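SusD superfamily protein (Parabacteroides distasonis, PDB 3OTN) probably binds carbohydrates or other nutrients at the bacterial outer membrane. Local coordinates at residues K29-F33 and L124-Y128; T459-I465 and T477-Y482. Residues are numbered along the deposited sequence.

Contact 1: K29-F33 and L124-Y128; sequences KNTVF and LYYFY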
loop_
_atom_site.group_PDB
_atom_site.type_symbol
_atom_site.label_atom_id
_atom_site.label_comp_id
_atom_site.label_asym_id
_atom_site.label_seq_id
_atom_site.Cartn_x
_atom_site.Cartn_y
_atom_site.Cartn_z
ATOM N N LYS A 29 2.998 6.724 -13.692
ATOM C CA LYS A 29 2.451 5.388 -13.465
ATOM C C LYS A 29 2.235 5.080 -11.974
ATOM O O LYS A 29 1.894 3.951 -11.620
ATOM C CB LYS A 29 3.259 4.322 -14.231
ATOM C CG LYS A 29 2.978 4.345 -15.753
ATOM C CD LYS A 29 1.579 3.785 -16.022
ATOM C CE LYS A 29 1.256 3.640 -17.471
ATOM N NZ LYS A 29 1.231 4.922 -18.084
ATOM N N ASN A 30 2.365 6.091 -11.103
ATOM C CA ASN A 30 1.826 6.003 -9.736
ATOM C C ASN A 30 0.295 5.749 -9.654
ATOM O O ASN A 30 -0.230 5.417 -8.578
ATOM C CB ASN A 30 2.155 7.273 -8.918
ATOM C CG ASN A 30 3.620 7.370 -8.491
ATOM O OD1 ASN A 30 4.546 6.765 -9.096
ATOM N ND2 ASN A 30 3.856 8.190 -7.483
ATOM N N THR A 31 -0.407 5.952 -10.763
ATOM C CA THR A 31 -1.786 5.557 -10.912
ATOM C C THR A 31 -1.981 4.095 -10.554
ATOM O O THR A 31 -3.003 3.742 -9.984
ATOM C CB THR A 31 -2.295 5.785 -12.333
ATOM O OG1 THR A 31 -1.428 5.078 -13.236
ATOM C CG2 THR A 31 -2.334 7.278 -12.669
ATOM N N VAL A 32 -0.981 3.253 -10.787
ATOM C CA VAL A 32 -1.134 1.803 -10.501
ATOM C C VAL A 32 -1.443 1.481 -9.031
ATOM O O VAL A 32 -2.083 0.461 -8.734
ATOM C CB VAL A 32 0.111 0.977 -10.966
ATOM C CG1 VAL A 32 1.297 1.181 -10.004
ATOM C CG2 VAL A 32 -0.240 -0.488 -11.094
ATOM N N PHE A 33 -1.018 2.350 -8.109
ATOM C CA PHE A 33 -1.191 2.096 -6.670
ATOM C C PHE A 33 -2.649 2.297 -6.233
ATOM O O PHE A 33 -3.024 1.868 -5.131
ATOM C CB PHE A 33 -0.220 2.935 -5.810
ATOM C CG PHE A 33 1.229 2.780 -6.215
ATOM C CD1 PHE A 33 1.802 1.514 -6.294
ATOM C CD2 PHE A 33 2.010 3.881 -6.524
ATOM C CE1 PHE A 33 3.127 1.345 -6.722
ATOM C CE2 PHE A 33 3.333 3.724 -6.953
ATOM C CZ PHE A 33 3.874 2.449 -7.071
ATOM N N LEU A 124 10.710 1.856 -6.109
ATOM C CA LEU A 124 9.331 1.679 -5.662
ATOM C C LEU A 124 8.555 0.693 -6.561
ATOM O O LEU A 124 7.926 -0.263 -6.072
ATOM C CB LEU A 124 8.605 3.041 -5.579
ATOM C CG LEU A 124 7.148 3.048 -5.046
ATOM C CD1 LEU A 124 7.089 2.617 -3.582
ATOM C CD2 LEU A 124 6.465 4.368 -5.298
ATOM N N TYR A 125 8.634 0.904 -7.871
ATOM C CA TYR A 125 7.921 0.043 -8.825
ATOM C C TYR A 125 8.412 -1.411 -8.698
ATOM O O TYR A 125 7.589 -2.336 -8.652
ATOM C CB TYR A 125 8.112 0.516 -10.262
ATOM C CG TYR A 125 7.394 1.825 -10.586
ATOM C CD1 TYR A 125 6.025 1.973 -10.343
ATOM C CD2 TYR A 125 8.048 2.857 -11.202
ATOM C CE1 TYR A 125 5.367 3.128 -10.654
ATOM C CE2 TYR A 125 7.396 4.036 -11.510
ATOM C CZ TYR A 125 6.059 4.164 -11.224
ATOM O OH TYR A 125 5.404 5.320 -11.539
ATOM N N TYR A 126 9.736 -1.590 -8.628
ATOM C CA TYR A 126 10.327 -2.907 -8.508
ATOM C C TYR A 126 10.003 -3.583 -7.182
ATOM O O TYR A 126 9.792 -4.788 -7.152
ATOM C CB TYR A 126 11.848 -2.878 -8.705
ATOM C CG TYR A 126 12.249 -3.055 -10.139
ATOM C CD1 TYR A 126 12.023 -4.276 -10.801
ATOM C CD2 TYR A 126 12.838 -2.024 -10.842
ATOM C CE1 TYR A 126 12.404 -4.447 -12.125
ATOM C CE2 TYR A 126 13.239 -2.180 -12.156
ATOM C CZ TYR A 126 12.994 -3.373 -12.816
ATOM O OH TYR A 126 13.370 -3.498 -14.147
ATOM N N PHE A 127 9.940 -2.807 -6.102
ATOM C CA PHE A 127 9.603 -3.358 -4.784
ATOM C C PHE A 127 8.187 -3.904 -4.778
ATOM O O PHE A 127 7.956 -4.926 -4.153
ATOM C CB PHE A 127 9.808 -2.280 -3.692
ATOM C CG PHE A 127 9.671 -2.772 -2.278
ATOM C CD1 PHE A 127 10.324 -3.916 -1.843
ATOM C CD2 PHE A 127 8.951 -2.034 -1.357
ATOM C CE1 PHE A 127 10.226 -4.322 -0.508
ATOM C CE2 PHE A 127 8.854 -2.416 -0.025
ATOM C CZ PHE A 127 9.468 -3.575 0.397
ATOM N N TYR A 128 7.241 -3.239 -5.455
ATOM C CA TYR A 128 5.888 -3.798 -5.600
ATOM C C TYR A 128 5.945 -5.064 -6.482
ATOM O O TYR A 128 5.446 -6.119 -6.082
ATOM C CB TYR A 128 4.888 -2.792 -6.159
ATOM C CG TYR A 128 4.356 -1.897 -5.101
ATOM C CD1 TYR A 128 5.146 -0.874 -4.564
ATOM C CD2 TYR A 128 3.105 -2.135 -4.525
ATOM C CE1 TYR A 128 4.662 -0.049 -3.527
ATOM C CE2 TYR A 128 2.616 -1.321 -3.515
ATOM C CZ TYR A 128 3.379 -0.285 -3.016
ATOM O OH TYR A 128 2.858 0.511 -2.022
#
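Leu124 opens the helical face of 124-128 that meets the 3-10 segment 29-33, its CA-to-CB bond pointing toward that segment. Leu124 CD2 lies 3.6 Å from CE2 of Phe33, the residue that fills the space between the two backbones, whose CA atoms come no closer than 8.6 Å (Asn30 CA to Tyr125 CA). Tyr125 starts sideways, but its m rotamer carries the ring across the gap. Tyr125 CE1 is 3.9 Å from Phe33 CZ, the two rings meeting rim to rim, and the Tyr125 OH lies 3.2 Å from the backbone Lys29 C and 3.0 Å from the side-chain Asn30 OD1. That hydroxyl is hydrogen-bonded to Ala26 O, whereas Asn30 ND2 is bonded to the hydroxyl of Tyr251; no hydrogen bond links the two segments. Tyr126 and Phe127 turn to other sides of helix 108-133, Tyr126 packing on helix 156-172 and Phe127 on helix 187-202. Such helix-on-helix packing is consistent with the TPR-like helical part of SusD proteins, and here the loop after helix 15-25 packs on another side of the helix through Phe33. One turn beyond Leu124, Tyr128 completes an aromatic cluster with Phe33 and Tyr125. Phe33 CE1 sits over a face of the Tyr128 ring, 3.7 Å from Tyr128 CD1; the two rings are oblique, with centroids 4.7 Å apart and planes at 44°.

Contact 2: T459-I465 and T477-Y482; sequences TQLLFPI and TQNQGY. With EDO (1,2-ethanediol), chain Q.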
loop_
_atom_site.group_PDB
_atom_site.type_symbol
_atom_site.label_atom_id
_atom_site.label_comp_id
_atom_site.label_asym_id
_atom_site.label_seq_id
_atom_site.Cartn_x
_atom_site.Cartn_y
_atom_site.Cartn_z
ATOM N N THR A 459 1.746 -22.066 -3.041
ATOM C CA THR A 459 1.220 -21.352 -4.218
ATOM C C THR A 459 0.758 -19.923 -3.931
ATOM O O THR A 459 1.084 -18.995 -4.690
ATOM C CB THR A 459 0.067 -22.151 -4.850
ATOM O OG1 THR A 459 0.548 -23.455 -5.170
ATOM C CG2 THR A 459 -0.489 -21.481 -6.103
ATOM N N GLN A 460 0.054 -19.750 -2.809
ATOM C CA GLN A 460 -0.568 -18.468 -2.459
ATOM C C GLN A 460 0.450 -17.412 -1.993
ATOM O O GLN A 460 0.094 -16.246 -1.879
ATOM C CB GLN A 460 -1.653 -18.644 -1.403
ATOM C CG GLN A 460 -2.974 -19.237 -1.911
ATOM C CD GLN A 460 -2.890 -20.703 -2.296
ATOM O OE1 GLN A 460 -2.265 -21.520 -1.601
ATOM N NE2 GLN A 460 -3.541 -21.051 -3.403
ATOM N N LEU A 461 1.705 -17.819 -1.751
ATOM C CA LEU A 461 2.781 -16.859 -1.430
ATOM C C LEU A 461 3.075 -15.821 -2.538
ATOM O O LEU A 461 3.647 -14.758 -2.253
ATOM C CB LEU A 461 4.081 -17.604 -1.101
ATOM C CG LEU A 461 4.096 -18.454 0.184
ATOM C CD1 LEU A 461 5.354 -19.327 0.223
ATOM C CD2 LEU A 461 3.970 -17.593 1.419
ATOM N N LEU A 462 2.719 -16.140 -3.785
ATOM C CA LEU A 462 2.893 -15.222 -4.908
ATOM C C LEU A 462 1.652 -15.223 -5.785
ATOM O O LEU A 462 0.851 -16.154 -5.731
ATOM C CB LEU A 462 4.106 -15.641 -5.752
ATOM C CG LEU A 462 5.472 -15.525 -5.079
ATOM C CD1 LEU A 462 6.566 -16.173 -5.935
ATOM C CD2 LEU A 462 5.826 -14.075 -4.755
ATOM N N PHE A 463 1.499 -14.163 -6.572
ATOM C CA PHE A 463 0.475 -14.081 -7.592
ATOM C C PHE A 463 1.065 -14.536 -8.910
ATOM O O PHE A 463 2.280 -14.487 -9.096
ATOM C CB PHE A 463 -0.120 -12.665 -7.706
ATOM C CG PHE A 463 -1.045 -12.326 -6.573
ATOM C CD1 PHE A 463 -2.284 -12.967 -6.456
ATOM C CD2 PHE A 463 -0.699 -11.398 -5.628
ATOM C CE1 PHE A 463 -3.125 -12.689 -5.412
ATOM C CE2 PHE A 463 -1.571 -11.113 -4.570
ATOM C CZ PHE A 463 -2.757 -11.737 -4.477
ATOM N N PRO A 464 0.203 -14.979 -9.838
ATOM C CA PRO A 464 0.713 -15.484 -11.102
ATOM C C PRO A 464 1.209 -14.375 -12.016
ATOM O O PRO A 464 0.715 -13.225 -11.956
ATOM C CB PRO A 464 -0.526 -16.142 -11.759
ATOM C CG PRO A 464 -1.640 -15.957 -10.857
ATOM C CD PRO A 464 -1.269 -15.024 -9.774
ATOM N N ILE A 465 2.124 -14.737 -12.894
ATOM C CA ILE A 465 2.511 -13.870 -13.992
ATOM C C ILE A 465 1.300 -13.920 -14.924
ATOM O O ILE A 465 0.799 -14.991 -15.176
ATOM C CB ILE A 465 3.759 -14.374 -14.717
ATOM C CG1 ILE A 465 4.924 -14.647 -13.737
ATOM C CG2 ILE A 465 4.176 -13.387 -15.802
ATOM C CD1 ILE A 465 5.241 -13.514 -12.743
ATOM N N THR A 477 8.915 -17.534 -17.223
ATOM C CA THR A 477 8.389 -18.681 -16.460
ATOM C C THR A 477 7.156 -18.252 -15.629
ATOM O O THR A 477 6.807 -17.058 -15.570
ATOM C CB THR A 477 9.461 -19.271 -15.523
ATOM O OG1 THR A 477 9.877 -18.263 -14.586
ATOM C CG2 THR A 477 10.678 -19.767 -16.338
ATOM N N GLN A 478 6.518 -19.232 -14.986
ATOM C CA GLN A 478 5.377 -19.015 -14.119
ATOM C C GLN A 478 5.692 -19.398 -12.679
ATOM O O GLN A 478 6.547 -20.226 -12.398
ATOM C CB GLN A 478 4.158 -19.755 -14.666
ATOM C CG GLN A 478 2.853 -19.613 -13.907
ATOM C CD GLN A 478 2.341 -18.186 -13.830
ATOM O OE1 GLN A 478 2.684 -17.458 -12.902
ATOM N NE2 GLN A 478 1.508 -17.785 -14.789
ATOM N N ASN A 479 5.020 -18.730 -11.759
ATOM C CA ASN A 479 5.092 -19.083 -10.365
ATOM C C ASN A 479 4.450 -20.439 -10.130
ATOM O O ASN A 479 3.461 -20.815 -10.788
ATOM C CB ASN A 479 4.530 -17.960 -9.472
ATOM C CG ASN A 479 5.449 -16.754 -9.447
ATOM O OD1 ASN A 479 6.685 -16.908 -9.474
ATOM N ND2 ASN A 479 4.874 -15.549 -9.399
ATOM N N GLN A 480 5.091 -21.217 -9.260
ATOM C CA GLN A 480 4.603 -22.557 -8.933
ATOM C C GLN A 480 3.104 -22.554 -8.525
ATOM O O GLN A 480 2.637 -21.631 -7.830
ATOM C CB GLN A 480 5.457 -23.186 -7.828
ATOM C CG GLN A 480 5.388 -22.509 -6.491
ATOM C CD GLN A 480 6.301 -23.162 -5.484
ATOM O OE1 GLN A 480 6.592 -24.343 -5.587
ATOM N NE2 GLN A 480 6.756 -22.401 -4.511
ATOM N N GLY A 481 2.388 -23.592 -8.968
ATOM C CA GLY A 481 0.955 -23.748 -8.692
ATOM C C GLY A 481 0.040 -23.123 -9.712
ATOM O O GLY A 481 -1.162 -23.363 -9.684
ATOM N N TYR A 482 0.573 -22.307 -10.627
ATOM C CA TYR A 482 -0.265 -21.610 -11.600
ATOM C C TYR A 482 0.065 -22.054 -13.025
ATOM O O TYR A 482 1.014 -22.784 -13.231
ATOM C CB TYR A 482 -0.031 -20.105 -11.521
ATOM C CG TYR A 482 -0.329 -19.449 -10.181
ATOM C CD1 TYR A 482 -1.618 -19.412 -9.673
ATOM C CD2 TYR A 482 0.694 -18.852 -9.431
ATOM C CE1 TYR A 482 -1.895 -18.801 -8.444
ATOM C CE2 TYR A 482 0.426 -18.213 -8.229
ATOM C CZ TYR A 482 -0.867 -18.200 -7.735
ATOM O OH TYR A 482 -1.135 -17.604 -6.527
ATOM O OXT TYR A 482 -0.572 -21.619 -13.984
HETATM C C1 EDO Q . 9.032 -19.578 -6.549
HETATM O O1 EDO Q . 8.710 -19.577 -5.161
HETATM C C2 EDO Q . 7.719 -19.690 -7.302
HETATM O O2 EDO Q . 7.765 -20.765 -8.218
HETATM O O HOH W 1 3.223 -19.359 -6.459
#
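Segments 459-465 and 477-482 run in opposite directions, Thr459 facing Gly481 (CA to CA 5.1 Å) and Ile465 facing Gln478 (CA to CA 5.9 Å). The first leaves a 3-10 turn at 459-461 and becomes extended; the second ends in a type II beta turn from Asn479 to Tyr482, closed by Tyr482 N to Asn479 O at 3.3 Å. At the third turn position, Gly481 has a positive phi of 90°, where a CB would be jammed against the carbonyl O of Gln480 and would also fall 2.2 Å from Thr459 OG1. No backbone-to-backbone hydrogen bond joins the segments. Instead the side-chain amide of Gln478 takes the place of a backbone partner for Ile465: Ile465 N donates to Gln478 OE1 (2.8 Å) and Gln478 NE2 donates to Ile465 O (2.9 Å). In this way the C-terminal tail, returning after helix 467-472, docks on the extended chain that leads into that helix. Asn479 ND2 donates to Phe463 O (2.8 Å) and also to Phe133 O, while Asn479 OD1 accepts from Arg153. The ring of the C-terminal Tyr482 is sandwiched by CH-pi contacts, Pro464 CG 3.6 Å from its centroid on one face and Thr459 CG2 3.9 Å from it on the other; its OH donates to Leu462 O at 2.6 Å. A water bridges Thr459 O (2.8 Å) and Gln480 O (2.7 Å), and Gln480 N donates to O2 of a bound 1,2-ethanediol at 2.9 Å.

Contact 1 is buried, its centre about 10 Å from the centre of the chain; contact 2, with its centre about 21 Å from that point, is only partly buried and includes the C-terminus. Their centres are 20 Å apart and their nearest atoms about 8 Å, so they do not touch, yet both border the same helices. Segment 124-128 of contact 1 belongs to helix 108-133, whose final residues Ile132 and Phe133 meet Phe463 and Ile465 of contact 2, and side chains of both contacts pack on helix 79-100. Chemistry follows position: the inner contact rests on aromatic and aliphatic packing, whereas the outer one joins two loop segments through side-chain-to-backbone hydrogen bonds, CH-pi contacts and a bridging water.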